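PDB 4EUO: ABC transporter, substrate binding protein (Polyamine) from Agrobacterium tumefaciens, which binds gamma-aminobutyric acid (GABA) in the periplasm and probably delivers it to an ABC importer as its solute-binding component. Local coordinates for residues A[160-165]-A[302-307]; A[262-267]-A[279-284]. All blocks are in the same frame, centred on the assembly; numbering follows the deposited sequence.

Contact 1 of 2, residues A[160-165]-A[302-307]. With SO4 (sulfate ion), chain F.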
loop_
_atom_site.group_PDB
_atom_site.type_symbol
_atom_site.label_atom_id
_atom_site.label_comp_id
_atom_site.label_asym_id
_atom_site.label_seq_id
_atom_site.Cartn_x
_atom_site.Cartn_y
_atom_site.Cartn_z
ATOM N N LEU A 160 12.553 -9.488 12.410
ATOM C CA LEU A 160 13.182 -9.733 11.130
ATOM C C LEU A 160 14.657 -10.054 11.231
ATOM O O LEU A 160 15.374 -9.369 11.950
ATOM C CB LEU A 160 13.023 -8.509 10.233
ATOM C CG LEU A 160 11.594 -8.146 9.844
ATOM C CD1 LEU A 160 11.594 -6.774 9.191
ATOM C CD2 LEU A 160 10.927 -9.224 8.966
ATOM N N ASP A 161 15.119 -11.052 10.462
ATOM C CA ASP A 161 16.540 -11.334 10.352
ATOM C C ASP A 161 17.032 -10.556 9.115
ATOM O O ASP A 161 16.996 -11.048 7.973
ATOM C CB ASP A 161 16.780 -12.828 10.232
ATOM C CG ASP A 161 18.235 -13.221 10.276
ATOM O OD1 ASP A 161 19.089 -12.350 9.998
ATOM O OD2 ASP A 161 18.507 -14.438 10.428
ATOM N N LEU A 162 17.451 -9.317 9.344
ATOM C CA LEU A 162 17.830 -8.442 8.244
ATOM C C LEU A 162 19.044 -8.954 7.495
ATOM O O LEU A 162 19.030 -8.952 6.260
ATOM C CB LEU A 162 18.023 -6.996 8.705
ATOM C CG LEU A 162 16.807 -6.316 9.315
ATOM C CD1 LEU A 162 17.136 -4.872 9.681
ATOM C CD2 LEU A 162 15.605 -6.321 8.356
ATOM N N ASP A 163 20.058 -9.483 8.209
ATOM C CA ASP A 163 21.255 -10.008 7.553
ATOM C C ASP A 163 20.899 -11.132 6.629
ATOM O O ASP A 163 21.385 -11.177 5.495
ATOM C CB ASP A 163 22.269 -10.470 8.607
ATOM C CG ASP A 163 23.051 -9.355 9.278
ATOM O OD1 ASP A 163 22.994 -8.200 8.785
ATOM O OD2 ASP A 163 23.735 -9.638 10.287
ATOM N N ARG A 164 19.992 -12.009 7.066
ATOM C CA ARG A 164 19.593 -13.131 6.237
ATOM C C ARG A 164 18.824 -12.624 4.998
ATOM O O ARG A 164 19.035 -13.110 3.888
ATOM C CB ARG A 164 18.733 -14.084 7.060
ATOM C CG ARG A 164 18.234 -15.284 6.304
ATOM C CD ARG A 164 17.490 -16.210 7.234
ATOM N NE ARG A 164 16.980 -17.369 6.511
ATOM C CZ ARG A 164 16.447 -18.440 7.107
ATOM N NH1 ARG A 164 16.317 -18.478 8.431
ATOM N NH2 ARG A 164 16.040 -19.476 6.384
ATOM N N ALA A 165 17.913 -11.650 5.191
ATOM C CA ALA A 165 17.158 -11.096 4.080
ATOM C C ALA A 165 18.085 -10.448 3.066
ATOM O O ALA A 165 17.914 -10.664 1.860
ATOM C CB ALA A 165 16.146 -10.079 4.582
ATOM N N ASP A 302 12.934 3.765 11.635
ATOM C CA ASP A 302 14.133 4.481 11.222
ATOM C C ASP A 302 15.313 3.551 11.054
ATOM O O ASP A 302 16.086 3.692 10.099
ATOM C CB ASP A 302 14.463 5.567 12.257
ATOM C CG ASP A 302 13.369 6.590 12.400
ATOM O OD1 ASP A 302 12.675 6.848 11.403
ATOM O OD2 ASP A 302 13.224 7.152 13.507
ATOM N N GLU A 303 15.446 2.574 11.956
ATOM C CA GLU A 303 16.581 1.675 11.890
ATOM C C GLU A 303 16.528 0.739 10.702
ATOM O O GLU A 303 17.531 0.526 10.024
ATOM C CB GLU A 303 16.750 0.914 13.201
ATOM C CG GLU A 303 18.095 0.215 13.348
ATOM C CD GLU A 303 19.357 0.999 13.033
ATOM O OE1 GLU A 303 19.463 2.177 13.449
ATOM O OE2 GLU A 303 20.263 0.415 12.394
ATOM N N ILE A 304 15.344 0.194 10.420
ATOM C CA ILE A 304 15.249 -0.661 9.243
ATOM C C ILE A 304 15.532 0.185 7.995
ATOM O O ILE A 304 16.267 -0.269 7.116
ATOM C CB ILE A 304 13.877 -1.365 9.146
ATOM C CG1 ILE A 304 13.615 -2.269 10.365
ATOM C CG2 ILE A 304 13.808 -2.164 7.852
ATOM C CD1 ILE A 304 12.153 -2.712 10.480
ATOM N N GLY A 305 15.002 1.410 7.954
ATOM C CA GLY A 305 15.241 2.267 6.798
ATOM C C GLY A 305 16.723 2.529 6.558
ATOM O O GLY A 305 17.229 2.413 5.433
ATOM N N GLU A 306 17.461 2.847 7.626
ATOM C CA GLU A 306 18.913 3.097 7.504
ATOM C C GLU A 306 19.610 1.877 6.926
ATOM O O GLU A 306 20.410 1.988 5.993
ATOM C CB GLU A 306 19.502 3.438 8.884
ATOM C CG GLU A 306 19.174 4.862 9.296
ATOM C CD GLU A 306 19.847 5.395 10.549
ATOM O OE1 GLU A 306 20.905 4.855 10.947
ATOM O OE2 GLU A 306 19.328 6.386 11.112
ATOM N N ARG A 307 19.274 0.684 7.433
ATOM C CA ARG A 307 19.878 -0.559 6.957
ATOM C C ARG A 307 19.514 -0.876 5.514
ATOM O O ARG A 307 20.352 -1.354 4.744
ATOM C CB ARG A 307 19.528 -1.708 7.923
ATOM C CG ARG A 307 20.203 -1.397 9.271
ATOM C CD ARG A 307 20.184 -2.503 10.272
ATOM N NE ARG A 307 20.847 -3.708 9.777
ATOM C CZ ARG A 307 20.798 -4.871 10.408
ATOM N NH1 ARG A 307 20.122 -4.987 11.545
ATOM N NH2 ARG A 307 21.366 -5.942 9.876
HETATM S S SO4 F . 19.792 -8.533 12.250
HETATM O O1 SO4 F . 20.085 -7.249 12.843
HETATM O O2 SO4 F . 20.203 -9.610 13.189
HETATM O O3 SO4 F . 18.359 -8.660 11.976
HETATM O O4 SO4 F . 20.538 -8.591 11.007
#
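R307 on helix 301-313 reaches the first turn of helix 162-170 and meets D163 in a salt bridge, with D163 OD1 3.0 Å from R307 NH2. The two side chains run at about a right angle, carboxylate and guanidinium planes stand 71° apart, and the bridge is made by one oxygen and one nitrogen, OD1 at the guanidinium edge. Arginine suits this place because its chain, bent at chi3 (59°), which turns NE, is long enough to span the gap to helix 162-170.

The same edge also holds a sulfate, probably taken from the crystallisation liquor. R307 NH1 donates to sulfate O1 at 2.6 Å in an almost straight bond (177°), and R307 NH2 donates to O4. From the other helix, L162 N gives its hydrogen to O3 and D163 N gives its to O4. The helix N terminus and the arginine would both favour an anion here, probably compensating for repulsion from the nearby D163 carboxylate.

Apolar contacts lie beneath the charges. L162 CD1 sits over one guanidinium face, 3.5 Å from R307 NH1 and offset toward the rim, and the same methyl lies 4.4 Å from I304 CG1. L160 CD1 meets I304 CD1 at 4.3 Å, while W297 touches both L160 and I304. Branched aliphatic residues fit this side, where L162 and I304 are buried, leaving the charged tips at the surface.

D161, just before helix 162-170, accepts from R164 N with OD1 at 3.1 Å. The arrangement is an aspartate N-cap beside a bound anion at the helix N terminus, here joining the C-terminal helix to helix 162-170.

Contact 2 of 2, residues A[262-267]-A[279-284]. With ABU (gamma-amino-butanoic acid), chain E.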
loop_
_atom_site.group_PDB
_atom_site.type_symbol
_atom_site.label_atom_id
_atom_site.label_comp_id
_atom_site.label_asym_id
_atom_site.label_seq_id
_atom_site.Cartn_x
_atom_site.Cartn_y
_atom_site.Cartn_z
ATOM N N TYR A 262 -8.725 -3.538 -4.046
ATOM C CA TYR A 262 -8.222 -3.542 -2.665
ATOM C C TYR A 262 -9.394 -3.883 -1.753
ATOM O O TYR A 262 -10.551 -3.735 -2.161
ATOM C CB TYR A 262 -7.616 -2.174 -2.281
ATOM C CG TYR A 262 -6.315 -1.918 -3.010
ATOM C CD1 TYR A 262 -5.302 -2.864 -3.008
ATOM C CD2 TYR A 262 -6.125 -0.753 -3.762
ATOM C CE1 TYR A 262 -4.109 -2.648 -3.688
ATOM C CE2 TYR A 262 -4.942 -0.532 -4.459
ATOM C CZ TYR A 262 -3.953 -1.499 -4.436
ATOM O OH TYR A 262 -2.828 -1.369 -5.192
ATOM N N ALA A 263 -9.114 -4.371 -0.544
ATOM C CA ALA A 263 -10.180 -4.723 0.385
ATOM C C ALA A 263 -10.579 -3.528 1.226
ATOM O O ALA A 263 -9.745 -2.691 1.606
ATOM C CB ALA A 263 -9.746 -5.879 1.274
ATOM N N PRO A 264 -11.879 -3.418 1.547
ATOM C CA PRO A 264 -12.329 -2.320 2.405
ATOM C C PRO A 264 -11.900 -2.513 3.856
ATOM O O PRO A 264 -11.625 -3.641 4.297
ATOM C CB PRO A 264 -13.844 -2.353 2.251
ATOM C CG PRO A 264 -14.163 -3.751 1.887
ATOM C CD PRO A 264 -12.984 -4.324 1.165
ATOM N N VAL A 265 -11.873 -1.404 4.587
ATOM C CA VAL A 265 -11.528 -1.328 6.002
ATOM C C VAL A 265 -12.665 -0.766 6.837
ATOM O O VAL A 265 -12.460 -0.186 7.894
ATOM C CB VAL A 265 -10.154 -0.651 6.251
ATOM C CG1 VAL A 265 -9.019 -1.585 5.768
ATOM C CG2 VAL A 265 -10.086 0.699 5.540
ATOM N N ASN A 266 -13.892 -0.998 6.344
ATOM C CA ASN A 266 -15.145 -0.758 7.062
ATOM C C ASN A 266 -15.787 -2.140 7.057
ATOM O O ASN A 266 -15.912 -2.768 5.995
ATOM C CB ASN A 266 -16.020 0.273 6.387
ATOM C CG ASN A 266 -17.273 0.538 7.210
ATOM O OD1 ASN A 266 -18.060 -0.388 7.463
ATOM N ND2 ASN A 266 -17.469 1.769 7.656
ATOM N N ILE A 267 -16.173 -2.620 8.240
ATOM C CA ILE A 267 -16.735 -3.963 8.413
ATOM C C ILE A 267 -18.118 -4.161 7.832
ATOM O O ILE A 267 -18.537 -5.318 7.680
ATOM C CB ILE A 267 -16.630 -4.381 9.883
ATOM C CG1 ILE A 267 -17.694 -3.635 10.750
ATOM C CG2 ILE A 267 -15.187 -4.147 10.371
ATOM C CD1 ILE A 267 -17.424 -3.643 12.210
ATOM N N LYS A 279 -15.063 -11.785 -3.584
ATOM C CA LYS A 279 -14.326 -13.042 -3.448
ATOM C C LYS A 279 -12.841 -12.956 -3.831
ATOM O O LYS A 279 -12.041 -13.789 -3.394
ATOM C CB LYS A 279 -15.006 -14.146 -4.295
ATOM C CG LYS A 279 -15.597 -15.273 -3.457
ATOM C CD LYS A 279 -15.970 -16.493 -4.311
ATOM C CE LYS A 279 -14.856 -17.514 -4.431
ATOM N NZ LYS A 279 -14.755 -18.368 -3.218
ATOM N N SER A 280 -12.479 -11.987 -4.674
ATOM C CA SER A 280 -11.117 -11.850 -5.193
ATOM C C SER A 280 -10.249 -10.862 -4.403
ATOM O O SER A 280 -9.086 -10.676 -4.773
ATOM C CB SER A 280 -11.188 -11.383 -6.647
ATOM O OG SER A 280 -11.766 -10.089 -6.739
ATOM N N LEU A 281 -10.821 -10.178 -3.402
ATOM C CA LEU A 281 -10.104 -9.135 -2.670
ATOM C C LEU A 281 -9.075 -9.730 -1.732
ATOM O O LEU A 281 -9.199 -10.892 -1.318
ATOM C CB LEU A 281 -11.078 -8.216 -1.938
ATOM C CG LEU A 281 -12.174 -7.539 -2.791
ATOM C CD1 LEU A 281 -13.052 -6.715 -1.930
ATOM C CD2 LEU A 281 -11.599 -6.713 -3.972
ATOM N N PRO A 282 -8.030 -8.965 -1.371
ATOM C CA PRO A 282 -6.937 -9.542 -0.562
ATOM C C PRO A 282 -7.362 -10.199 0.734
ATOM O O PRO A 282 -6.741 -11.179 1.126
ATOM C CB PRO A 282 -6.051 -8.335 -0.246
ATOM C CG PRO A 282 -6.280 -7.428 -1.385
ATOM C CD PRO A 282 -7.698 -7.607 -1.845
ATOM N N ASP A 283 -8.409 -9.699 1.382
ATOM C CA ASP A 283 -8.841 -10.311 2.644
ATOM C C ASP A 283 -9.522 -11.679 2.470
ATOM O O ASP A 283 -9.797 -12.351 3.474
ATOM C CB ASP A 283 -9.691 -9.329 3.453
ATOM C CG ASP A 283 -10.967 -8.865 2.806
ATOM O OD1 ASP A 283 -11.163 -9.138 1.590
ATOM O OD2 ASP A 283 -11.752 -8.138 3.489
ATOM N N GLN A 284 -9.756 -12.105 1.217
ATOM C CA GLN A 284 -10.286 -13.426 0.877
ATOM C C GLN A 284 -9.224 -14.343 0.275
ATOM O O GLN A 284 -9.504 -15.526 0.058
ATOM C CB GLN A 284 -11.471 -13.316 -0.097
ATOM C CG GLN A 284 -12.635 -12.495 0.460
ATOM C CD GLN A 284 -13.307 -13.165 1.629
ATOM O OE1 GLN A 284 -13.529 -14.377 1.634
ATOM N NE2 GLN A 284 -13.630 -12.393 2.651
HETATM N N ABU E . 0.773 1.806 -0.187
HETATM C CD ABU E . -0.063 1.079 -1.151
HETATM C CB ABU E . -0.373 1.920 -2.366
HETATM C CG ABU E . -1.246 1.146 -3.294
HETATM C C ABU E . -1.535 1.806 -4.625
HETATM O O ABU E . -1.986 1.033 -5.610
HETATM O OXT ABU E . -1.245 3.060 -4.880
#
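The GABA pocket receives one of its wall residues, Y262, from a loop that packs through A263 and P264 against the turn formed by L281, P282 and D283. Y262 turns its side chain from that turn toward the ligand, and its OH donates to the GABA carboxylate atom O at 2.6 Å. This oxygen lies near the plane of the phenol ring, at its edge, while F99 stacks on the ring and R203 also hydrogen-bonds to the ligand. Tyrosine suits the place because one flat side chain offers both a stacking surface and a hydroxyl donor.

Behind the tyrosine the packing is apolar. A263 CB points into the turn, 4.2 Å from L281 CB and 4.1 Å from P282 CD; alanine's small methyl allows the backbones to approach, with A263 CA 5.4 Å from L281 CA. P264 CD meets L281 CD1 at 3.9 Å, the two side chains crossing at about a right angle.

With D283 CG between the backbone N and the carbonyl carbon (chi1 61°), the carboxylate lies over the A263 methyl, OD1 3.6 Å from A263 CB. Y262 O is less well served: it is buried against L281 CD2 at 3.6 Å and has no hydrogen-bond partner in the model.

P282 begins a short 3-10 turn, for which its fixed phi is well suited, and Q284 N bonds back to L281 O. Two loops, one with a 3-10 turn, thus meet by apolar packing that includes backbone atoms of Y262 and A263, behind the ligand pocket of this periplasmic binding protein.

From the N terminus, the chain reaches 160-165, at the start of helix 162-170, well before its partner in contact 1. It then passes through strands 176-179, 196-200 and 215-229 and helices 237-247 and 250-260 to 262-267. Contact 2 closes a short loop there, with helix 275-278 between its segments, before strand 289-291 and helix 294-299 lead to 302-307, where contact 1 closes its much longer loop. Contact 2 is therefore nested inside contact 1. Their centres are about 29 Å apart, on opposite sides of the chain's centre: contact 1 ties the C-terminal helix to helix 162-170, whereas contact 2 joins loops behind the ligand pocket.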